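Local coordinates for protein acid phosphatase (Bacillus anthracis, PDB 2I33) that probably hydrolyses phosphate monoesters at acidic pH, as a magnesium-dependent class C acid phosphatase of the HAD superfamily, at residues Asp180-Phe188 against Arg196-Phe207. Residues are numbered along the deposited sequence; the frame is centred on the assembly and turned at random.
Sequences DNLSDFTGF and RNQAVTDSKAQF. With MG (magnesium ion), chain C.
Phe188 brings its CE1 corner against helix 193-202, 3.6 Å from Ala199 CB, with the backbone N of Val200 at the ring's edge, in its plane. At the far end of the ring, Phe188 CZ is 3.9 Å from Phe207 CZ, the two side chains arriving from opposite directions. Leu182 packs beside it on Val200, CD1 lying 3.5 Å from Val200 CG2, closer than two methyls normally approach. In this HAD fold, 180-188 lies in the loop that follows strand 172-179 of the parallel sheet, and its first residue binds magnesium through Asp180 OD1 at 2.1 Å, together with Asp65 OD2 and the backbone O of Asp67. Leu182 CD1 also sits 3.6 Å above one face of the Arg196 guanidinium, offset toward its rim. The bend of the arginine chain at chi3 (-57°) turns this group back over the leucine; two waters in its plane accept from NE and NH2 and probably bridge to Phe188 O, and NH2 forms a salt bridge with Glu32 of the second subunit. Asn181 OD1 accepts from Ser183 N in an Asx turn (3.0 Å, 167°), and Asp184 OD2 accepts from Asn181 N, above the carboxylate plane, and from a magnesium-bound water.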
ATOM      1  N   ASP A 180      -6.674  -6.003  -4.075  1.00 26.80           N
ATOM      2  CA  ASP A 180      -6.521  -4.845  -3.198  1.00 27.05           C
ATOM      3  C   ASP A 180      -7.424  -4.923  -1.986  1.00 27.58           C
ATOM      4  O   ASP A 180      -7.419  -4.036  -1.132  1.00 28.27           O
ATOM      5  CB  ASP A 180      -6.869  -3.557  -3.931  1.00 27.52           C
ATOM      6  CG  ASP A 180      -8.331  -3.520  -4.360  1.00 28.66           C
ATOM      7  OD1 ASP A 180      -8.688  -4.330  -5.250  1.00 30.68           O
ATOM      8  OD2 ASP A 180      -9.083  -2.680  -3.800  1.00 31.56           O
ATOM      9  N   ASN A 181      -8.214  -5.970  -1.929  1.00 26.99           N
ATOM     10  CA  ASN A 181      -9.198  -6.136  -0.905  1.00 27.68           C
ATOM     11  C   ASN A 181      -9.024  -7.562  -0.400  1.00 26.59           C
ATOM     12  O   ASN A 181      -8.847  -8.482  -1.189  1.00 27.52           O
ATOM     13  CB  ASN A 181     -10.564  -5.965  -1.551  1.00 28.18           C
ATOM     14  CG  ASN A 181     -11.710  -6.030  -0.562  1.00 30.59           C
ATOM     15  OD1 ASN A 181     -11.657  -6.731   0.479  1.00 32.25           O
ATOM     16  ND2 ASN A 181     -12.785  -5.326  -0.902  1.00 33.36           N
ATOM     17  N   LEU A 182      -9.016  -7.739   0.909  1.00 27.18           N
ATOM     18  CA  LEU A 182      -8.765  -9.070   1.485  1.00 26.76           C
ATOM     19  C   LEU A 182      -9.721 -10.097   0.928  1.00 25.94           C
ATOM     20  O   LEU A 182      -9.351 -11.248   0.784  1.00 25.93           O
ATOM     21  CB  LEU A 182      -8.864  -9.055   3.005  1.00 26.92           C
ATOM     22  CG  LEU A 182      -7.765  -8.285   3.717  1.00 26.87           C
ATOM     23  CD1 LEU A 182      -8.041  -8.255   5.203  1.00 29.88           C
ATOM     24  CD2 LEU A 182      -6.417  -8.828   3.370  1.00 28.62           C
ATOM     25  N   SER A 183     -10.937  -9.676   0.589  1.00 26.06           N
ATOM     26  CA  SER A 183     -11.927 -10.619   0.042  1.00 26.37           C
ATOM     27  C   SER A 183     -11.588 -11.068  -1.402  1.00 26.66           C
ATOM     28  O   SER A 183     -12.275 -11.921  -1.974  1.00 26.42           O
ATOM     29  CB  SER A 183     -13.364 -10.100   0.165  1.00 27.58           C
ATOM     30  OG  SER A 183     -13.467  -8.793  -0.299  1.00 30.28           O
ATOM     31  N   ASP A 184     -10.517 -10.529  -1.964  1.00 26.33           N
ATOM     32  CA  ASP A 184      -9.956 -11.051  -3.220  1.00 26.58           C
ATOM     33  C   ASP A 184      -9.129 -12.319  -3.005  1.00 26.81           C
ATOM     34  O   ASP A 184      -8.691 -12.952  -3.969  1.00 26.91           O
ATOM     35  CB  ASP A 184      -9.089  -9.995  -3.876  1.00 26.49           C
ATOM     36  CG  ASP A 184      -9.851  -8.726  -4.204  1.00 26.70           C
ATOM     37  OD1 ASP A 184     -11.095  -8.777  -4.369  1.00 29.45           O
ATOM     38  OD2 ASP A 184      -9.185  -7.669  -4.292  1.00 28.62           O
ATOM     39  N   PHE A 185      -8.886 -12.630  -1.739  1.00 26.72           N
ATOM     40  CA  PHE A 185      -8.236 -13.861  -1.310  1.00 27.38           C
ATOM     41  C   PHE A 185      -9.207 -14.689  -0.518  1.00 28.36           C
ATOM     42  O   PHE A 185     -10.211 -14.199  -0.015  1.00 29.14           O
ATOM     43  CB  PHE A 185      -7.064 -13.545  -0.409  1.00 26.82           C
ATOM     44  CG  PHE A 185      -6.235 -12.416  -0.905  1.00 26.16           C
ATOM     45  CD1 PHE A 185      -5.699 -12.465  -2.179  1.00 27.75           C
ATOM     46  CD2 PHE A 185      -6.031 -11.296  -0.153  1.00 27.57           C
ATOM     47  CE1 PHE A 185      -4.915 -11.447  -2.672  1.00 28.73           C
ATOM     48  CE2 PHE A 185      -5.274 -10.258  -0.660  1.00 28.77           C
ATOM     49  CZ  PHE A 185      -4.737 -10.326  -1.929  1.00 28.37           C
ATOM     50  N   THR A 186      -8.847 -15.942  -0.309  1.00 29.95           N
ATOM     51  CA  THR A 186      -9.693 -16.834   0.454  1.00 31.14           C
ATOM     52  C   THR A 186      -9.596 -16.528   1.953  1.00 29.89           C
ATOM     53  O   THR A 186      -8.501 -16.308   2.479  1.00 29.91           O
ATOM     54  CB  THR A 186      -9.253 -18.266   0.175  1.00 31.58           C
ATOM     55  OG1 THR A 186      -7.842 -18.369   0.393  1.00 34.85           O
ATOM     56  CG2 THR A 186      -9.530 -18.606  -1.268  1.00 32.57           C
ATOM     57  N   GLY A 187     -10.728 -16.535   2.634  1.00 30.66           N
ATOM     58  CA  GLY A 187     -10.743 -16.506   4.096  1.00 29.46           C
ATOM     59  C   GLY A 187     -10.980 -15.182   4.800  1.00 29.90           C
ATOM     60  O   GLY A 187     -10.731 -15.078   6.012  1.00 30.08           O
ATOM     61  N   PHE A 188     -11.489 -14.180   4.075  1.00 29.80           N
ATOM     62  CA  PHE A 188     -11.693 -12.849   4.645  1.00 29.80           C
ATOM     63  C   PHE A 188     -13.063 -12.223   4.350  1.00 30.97           C
ATOM     64  O   PHE A 188     -13.187 -10.987   4.271  1.00 31.86           O
ATOM     65  CB  PHE A 188     -10.609 -11.915   4.106  1.00 29.91           C
ATOM     66  CG  PHE A 188      -9.220 -12.370   4.401  1.00 27.85           C
ATOM     67  CD1 PHE A 188      -8.596 -12.037   5.604  1.00 27.66           C
ATOM     68  CD2 PHE A 188      -8.513 -13.114   3.464  1.00 28.18           C
ATOM     69  CE1 PHE A 188      -7.268 -12.453   5.848  1.00 27.94           C
ATOM     70  CE2 PHE A 188      -7.228 -13.546   3.722  1.00 27.80           C
ATOM     71  CZ  PHE A 188      -6.609 -13.220   4.918  1.00 28.56           C
ATOM     72  N   ARG A 196     -11.097  -9.702  10.766  1.00 26.80           N
ATOM     73  CA  ARG A 196     -10.347  -9.724   9.506  1.00 26.67           C
ATOM     74  C   ARG A 196      -8.884  -9.353   9.770  1.00 26.73           C
ATOM     75  O   ARG A 196      -7.972  -9.882   9.146  1.00 27.92           O
ATOM     76  CB  ARG A 196     -10.983  -8.818   8.436  1.00 26.89           C
ATOM     77  CG  ARG A 196     -10.951  -7.306   8.695  1.00 26.40           C
ATOM     78  CD  ARG A 196     -12.044  -6.612   7.878  1.00 25.96           C
ATOM     79  NE  ARG A 196     -11.952  -6.870   6.432  1.00 24.92           N
ATOM     80  CZ  ARG A 196     -11.171  -6.201   5.588  1.00 26.25           C
ATOM     81  NH1 ARG A 196     -10.339  -5.264   6.021  1.00 26.68           N
ATOM     82  NH2 ARG A 196     -11.156  -6.527   4.301  1.00 26.78           N
ATOM     83  N   ASN A 197      -8.650  -8.445  10.710  1.00 26.97           N
ATOM     84  CA  ASN A 197      -7.282  -8.052  11.052  1.00 26.38           C
ATOM     85  C   ASN A 197      -6.514  -9.212  11.698  1.00 26.50           C
ATOM     86  O   ASN A 197      -5.370  -9.488  11.341  1.00 26.60           O
ATOM     87  CB  ASN A 197      -7.293  -6.828  11.951  1.00 26.81           C
ATOM     88  CG  ASN A 197      -7.687  -5.567  11.197  1.00 27.00           C
ATOM     89  OD1 ASN A 197      -7.949  -5.604   9.987  1.00 27.59           O
ATOM     90  ND2 ASN A 197      -7.709  -4.453  11.902  1.00 30.62           N
ATOM     91  N   GLN A 198      -7.166  -9.924  12.603  1.00 26.63           N
ATOM     92  CA  GLN A 198      -6.571 -11.132  13.186  1.00 26.87           C
ATOM     93  C   GLN A 198      -6.299 -12.171  12.097  1.00 26.15           C
ATOM     94  O   GLN A 198      -5.274 -12.847  12.116  1.00 25.86           O
ATOM     95  CB  GLN A 198      -7.456 -11.724  14.267  1.00 27.80           C
ATOM     96  CG  GLN A 198      -6.814 -12.923  14.983  1.00 28.82           C
ATOM     97  CD  GLN A 198      -5.465 -12.598  15.631  1.00 32.88           C
ATOM     98  OE1 GLN A 198      -5.331 -11.610  16.355  1.00 35.87           O
ATOM     99  NE2 GLN A 198      -4.465 -13.440  15.377  1.00 33.98           N
ATOM    100  N   ALA A 199      -7.211 -12.277  11.135  1.00 26.26           N
ATOM    101  CA  ALA A 199      -7.058 -13.243  10.041  1.00 26.78           C
ATOM    102  C   ALA A 199      -5.818 -12.953   9.220  1.00 26.54           C
ATOM    103  O   ALA A 199      -5.094 -13.857   8.759  1.00 26.79           O
ATOM    104  CB  ALA A 199      -8.305 -13.264   9.171  1.00 27.07           C
ATOM    105  N   VAL A 200      -5.563 -11.674   8.993  1.00 25.53           N
ATOM    106  CA  VAL A 200      -4.350 -11.293   8.318  1.00 25.48           C
ATOM    107  C   VAL A 200      -3.126 -11.795   9.108  1.00 25.75           C
ATOM    108  O   VAL A 200      -2.231 -12.427   8.560  1.00 26.56           O
ATOM    109  CB  VAL A 200      -4.311  -9.766   8.134  1.00 25.24           C
ATOM    110  CG1 VAL A 200      -2.933  -9.314   7.703  1.00 27.55           C
ATOM    111  CG2 VAL A 200      -5.360  -9.359   7.129  1.00 24.23           C
ATOM    112  N   THR A 201      -3.107 -11.544  10.407  1.00 26.98           N
ATOM    113  CA  THR A 201      -1.996 -12.007  11.245  1.00 27.65           C
ATOM    114  C   THR A 201      -1.804 -13.520  11.164  1.00 27.74           C
ATOM    115  O   THR A 201      -0.677 -14.025  11.040  1.00 27.40           O
ATOM    116  CB  THR A 201      -2.215 -11.583  12.699  1.00 28.74           C
ATOM    117  OG1 THR A 201      -2.344 -10.162  12.742  1.00 31.45           O
ATOM    118  CG2 THR A 201      -1.049 -11.999  13.570  1.00 29.55           C
ATOM    119  N   ASP A 202      -2.911 -14.241  11.242  1.00 28.24           N
ATOM    120  CA  ASP A 202      -2.868 -15.685  11.177  1.00 28.53           C
ATOM    121  C   ASP A 202      -2.301 -16.166   9.840  1.00 29.13           C
ATOM    122  O   ASP A 202      -1.589 -17.175   9.806  1.00 30.28           O
ATOM    123  CB  ASP A 202      -4.264 -16.266  11.400  1.00 28.99           C
ATOM    124  CG  ASP A 202      -4.811 -15.965  12.791  1.00 29.40           C
ATOM    125  OD1 ASP A 202      -4.029 -15.579  13.693  1.00 30.15           O
ATOM    126  OD2 ASP A 202      -6.030 -16.145  12.989  1.00 33.56           O
ATOM    127  N   SER A 203      -2.622 -15.447   8.763  1.00 28.17           N
ATOM    128  CA  SER A 203      -2.198 -15.814   7.399  1.00 28.49           C
ATOM    129  C   SER A 203      -1.019 -14.979   6.930  1.00 27.50           C
ATOM    130  O   SER A 203      -0.772 -14.821   5.735  1.00 26.74           O
ATOM    131  CB  SER A 203      -3.375 -15.714   6.437  1.00 28.67           C
ATOM    132  OG  SER A 203      -4.242 -16.818   6.675  1.00 33.24           O
ATOM    133  N   LYS A 204      -0.273 -14.445   7.889  1.00 27.58           N
ATOM    134  CA  LYS A 204       0.777 -13.491   7.563  1.00 26.96           C
ATOM    135  C   LYS A 204       1.780 -14.045   6.553  1.00 26.81           C
ATOM    136  O   LYS A 204       2.244 -13.296   5.691  1.00 27.51           O
ATOM    137  CB  LYS A 204       1.491 -12.996   8.828  1.00 27.95           C
ATOM    138  CG  LYS A 204       2.238 -14.038   9.607  1.00 28.83           C
ATOM    139  CD  LYS A 204       2.883 -13.442  10.831  1.00 30.83           C
ATOM    140  CE  LYS A 204       3.771 -14.434  11.529  1.00 34.13           C
ATOM    141  NZ  LYS A 204       3.041 -15.588  12.105  1.00 37.39           N
ATOM    142  N   ALA A 205       2.100 -15.343   6.653  1.00 27.09           N
ATOM    143  CA  ALA A 205       3.055 -15.954   5.705  1.00 27.44           C
ATOM    144  C   ALA A 205       2.576 -15.993   4.250  1.00 27.73           C
ATOM    145  O   ALA A 205       3.392 -16.167   3.327  1.00 29.37           O
ATOM    146  CB  ALA A 205       3.409 -17.343   6.153  1.00 27.71           C
ATOM    147  N   GLN A 206       1.274 -15.833   4.024  1.00 27.06           N
ATOM    148  CA  GLN A 206       0.729 -15.968   2.676  0.50 27.31           C
ATOM    149  C   GLN A 206       0.926 -14.707   1.849  1.00 26.99           C
ATOM    150  O   GLN A 206       0.899 -14.757   0.627  1.00 27.41           O
ATOM    151  CB  GLN A 206      -0.756 -16.315   2.724  0.50 27.42           C
ATOM    152  CG  GLN A 206      -1.084 -17.551   3.554  0.50 28.73           C
ATOM    153  CD  GLN A 206      -0.392 -18.806   3.053  0.50 29.20           C
ATOM    154  OE1 GLN A 206      -0.167 -18.966   1.857  0.50 31.83           O
ATOM    155  NE2 GLN A 206      -0.061 -19.712   3.969  0.50 31.11           N
ATOM    156  N   PHE A 207       1.119 -13.571   2.508  1.00 27.12           N
ATOM    157  CA  PHE A 207       1.177 -12.338   1.773  1.00 26.58           C
ATOM    158  C   PHE A 207       2.524 -12.167   1.153  1.00 27.10           C
ATOM    159  O   PHE A 207       3.535 -12.299   1.812  1.00 27.89           O
ATOM    160  CB  PHE A 207       0.757 -11.156   2.641  1.00 26.68           C
ATOM    161  CG  PHE A 207      -0.658 -11.269   3.084  1.00 25.19           C
ATOM    162  CD1 PHE A 207      -1.702 -11.018   2.199  1.00 27.43           C
ATOM    163  CD2 PHE A 207      -0.952 -11.678   4.366  1.00 27.18           C
ATOM    164  CE1 PHE A 207      -3.011 -11.189   2.619  1.00 28.17           C
ATOM    165  CE2 PHE A 207      -2.252 -11.818   4.779  1.00 29.30           C
ATOM    166  CZ  PHE A 207      -3.266 -11.555   3.894  1.00 27.40           C
TER
HETATM  167 MG    MG C 602     -10.618  -4.347  -6.201  1.00 13.35          MG
HETATM  168  O   HOH W   1     -11.248  -2.916  -5.233  1.00 25.98           O
HETATM  169  O   HOH W   2     -11.211  -5.822  -4.797  1.00 19.75           O
HETATM  170  O   HOH W   3     -12.733  -8.490   3.246  1.00 26.56           O
HETATM  171  O   HOH W   4     -13.947  -8.993   6.010  1.00 28.61           O
HETATM  172  O   HOH W   5     -12.607  -4.584  -7.105  1.00 29.73           O